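Glutamate receptor 1 (Adineta vaga, PDB 4IO2) binds glutamate through its clamshell ligand-binding domain, the part held by this chain, and probably acts as a glutamate-gated ion channel. Local coordinates at residues 85-90 with 205-210. Sequence-based numbering, arbitrary orientation.
Sequences DITVTS and STFGIV. With GLU (glutamic acid), chain E.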
loop_
_atom_site.group_PDB
_atom_site.type_symbol
_atom_site.label_atom_id
_atom_site.label_comp_id
_atom_site.label_asym_id
_atom_site.label_seq_id
_atom_site.Cartn_x
_atom_site.Cartn_y
_atom_site.Cartn_z
ATOM N N ASP A 85 -0.611 14.290 0.737
ATOM C CA ASP A 85 -1.047 13.390 -0.341
ATOM C C ASP A 85 0.060 13.302 -1.386
ATOM O O ASP A 85 -0.095 13.767 -2.504
ATOM C CB ASP A 85 -2.378 13.855 -0.961
ATOM C CG ASP A 85 -2.432 15.338 -1.367
ATOM O OD1 ASP A 85 -1.636 16.164 -0.914
ATOM O OD2 ASP A 85 -3.365 15.692 -2.155
ATOM N N ILE A 86 1.193 12.709 -0.964
ATOM C CA ILE A 86 2.416 12.679 -1.749
ATOM C C ILE A 86 2.660 11.260 -2.223
ATOM O O ILE A 86 2.881 10.337 -1.424
ATOM C CB ILE A 86 3.620 13.152 -0.911
ATOM C CG1 ILE A 86 3.381 14.540 -0.300
ATOM C CG2 ILE A 86 4.855 13.192 -1.737
ATOM C CD1 ILE A 86 4.337 14.876 0.845
ATOM N N THR A 87 2.543 11.063 -3.540
ATOM C CA THR A 87 2.701 9.754 -4.119
ATOM C C THR A 87 4.135 9.239 -4.077
ATOM O O THR A 87 5.080 9.940 -4.430
ATOM C CB THR A 87 2.177 9.750 -5.559
ATOM O OG1 THR A 87 0.830 10.237 -5.565
ATOM C CG2 THR A 87 2.202 8.344 -6.192
ATOM N N VAL A 88 4.299 7.980 -3.679
ATOM C CA VAL A 88 5.604 7.302 -3.682
ATOM C C VAL A 88 5.886 6.886 -5.111
ATOM O O VAL A 88 5.119 6.130 -5.725
ATOM C CB VAL A 88 5.560 6.092 -2.754
ATOM C CG1 VAL A 88 6.930 5.428 -2.735
ATOM C CG2 VAL A 88 5.132 6.523 -1.336
ATOM N N THR A 89 6.950 7.411 -5.698
ATOM C CA THR A 89 7.325 7.073 -7.074
ATOM C C THR A 89 8.790 6.669 -7.142
ATOM O O THR A 89 9.582 7.027 -6.308
ATOM C CB THR A 89 7.138 8.230 -8.078
ATOM O OG1 THR A 89 8.118 9.216 -7.818
ATOM C CG2 THR A 89 5.724 8.868 -7.993
ATOM N N SER A 90 9.124 5.915 -8.166
ATOM C CA SER A 90 10.498 5.464 -8.395
ATOM C C SER A 90 11.447 6.644 -8.524
ATOM O O SER A 90 12.525 6.649 -7.954
ATOM C CB SER A 90 10.579 4.560 -9.654
ATOM O OG SER A 90 10.156 5.234 -10.847
ATOM N N SER A 205 -1.137 3.098 -6.399
ATOM C CA SER A 205 0.035 3.635 -5.769
ATOM C C SER A 205 -0.224 3.835 -4.270
ATOM O O SER A 205 -1.224 3.387 -3.740
ATOM C CB SER A 205 0.382 4.953 -6.507
ATOM O OG SER A 205 -0.752 5.832 -6.550
ATOM N N THR A 206 0.686 4.526 -3.608
ATOM C CA THR A 206 0.574 4.805 -2.187
ATOM C C THR A 206 1.001 6.222 -1.880
ATOM O O THR A 206 1.764 6.805 -2.655
ATOM C CB THR A 206 1.470 3.844 -1.365
ATOM O OG1 THR A 206 2.834 3.949 -1.827
ATOM C CG2 THR A 206 1.025 2.369 -1.491
ATOM N N PHE A 207 0.564 6.741 -0.758
ATOM C CA PHE A 207 1.070 7.975 -0.185
ATOM C C PHE A 207 1.988 7.591 0.966
ATOM O O PHE A 207 1.668 6.683 1.753
ATOM C CB PHE A 207 -0.022 8.845 0.389
ATOM C CG PHE A 207 -1.008 9.401 -0.626
ATOM C CD1 PHE A 207 -0.661 9.668 -1.936
ATOM C CD2 PHE A 207 -2.298 9.714 -0.229
ATOM C CE1 PHE A 207 -1.588 10.196 -2.828
ATOM C CE2 PHE A 207 -3.226 10.261 -1.116
ATOM C CZ PHE A 207 -2.871 10.505 -2.409
ATOM N N GLY A 208 3.129 8.269 1.083
ATOM C CA GLY A 208 4.073 8.034 2.166
ATOM C C GLY A 208 4.556 9.347 2.701
ATOM O O GLY A 208 4.545 10.366 2.003
ATOM N N ILE A 209 5.040 9.306 3.938
ATOM C CA ILE A 209 5.725 10.460 4.520
ATOM C C ILE A 209 7.139 10.521 3.928
ATOM O O ILE A 209 7.844 9.532 3.916
ATOM C CB ILE A 209 5.736 10.377 6.062
ATOM C CG1 ILE A 209 4.288 10.484 6.549
ATOM C CG2 ILE A 209 6.602 11.499 6.636
ATOM C CD1 ILE A 209 4.150 10.386 8.063
ATOM N N VAL A 210 7.529 11.680 3.424
ATOM C CA VAL A 210 8.842 11.865 2.840
ATOM C C VAL A 210 9.839 12.086 3.948
ATOM O O VAL A 210 9.613 12.905 4.830
ATOM C CB VAL A 210 8.860 13.089 1.892
ATOM C CG1 VAL A 210 10.207 13.181 1.208
ATOM C CG2 VAL A 210 7.754 13.033 0.867
HETATM N N GLU E . -0.270 12.827 -5.135
HETATM C CA GLU E . 0.202 13.596 -6.291
HETATM C C GLU E . 1.727 13.667 -6.290
HETATM O O GLU E . 2.351 13.332 -5.250
HETATM C CB GLU E . -0.368 15.017 -6.324
HETATM C CG GLU E . -1.896 15.134 -6.331
HETATM C CD GLU E . -2.588 14.684 -7.617
HETATM O OE1 GLU E . -1.893 14.394 -8.589
HETATM O OE2 GLU E . -3.847 14.701 -7.656
HETATM O OXT GLU E . 2.310 14.044 -7.333
#
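A single beta bridge in the periplasmic-binding-protein fold joins the glutamate-binding loop 85-90 to strand 200-211. Thr87 pairs with Phe207. Two backbone hydrogen bonds flank the pair: Val88 N gives a nearly straight one to Thr206 O (3.0 Å, 169°), and Gly208 N gives a longer one to Ile86 O (3.3 Å). The tight part is at Phe207. Its CG is anti to the carbonyl carbon and beside the backbone N, chi1 -66°. Asp85 CA sits over the centre of one ring face, 3.7 Å above its plane. On the same face Asp85 CB makes a CH-pi contact, 4.0 Å from the ring centroid. Thr87 OG1 meets the ring edge in its plane, 3.7 Å from CE1. An alanine at Phe207 would probably loosen Asp85 and the ligand-binding backbone, because the ring surface under them is lost. The Asp85 carboxylate turns away from the ring and is hydrogen-bonded to Tyr67 and Ser17. A smaller apolar contact lies at Val210: its side chain and that of Ile86 cross at about a right angle, Ile86 CD1 meeting Val210 CG2 at 3.9 Å. The loose side is at Thr89 and Ser90, which are partly exposed and do not touch 205-210. Ser90 OG is hydrogen-bonded to Glu230 of the second subunit. On the pocket side, the ligand amino N donates to both Asp85 O and Thr87 OG1. The ligand's alpha-carboxylate atom O accepts a nearly straight hydrogen bond from Thr87 N at 2.8 Å.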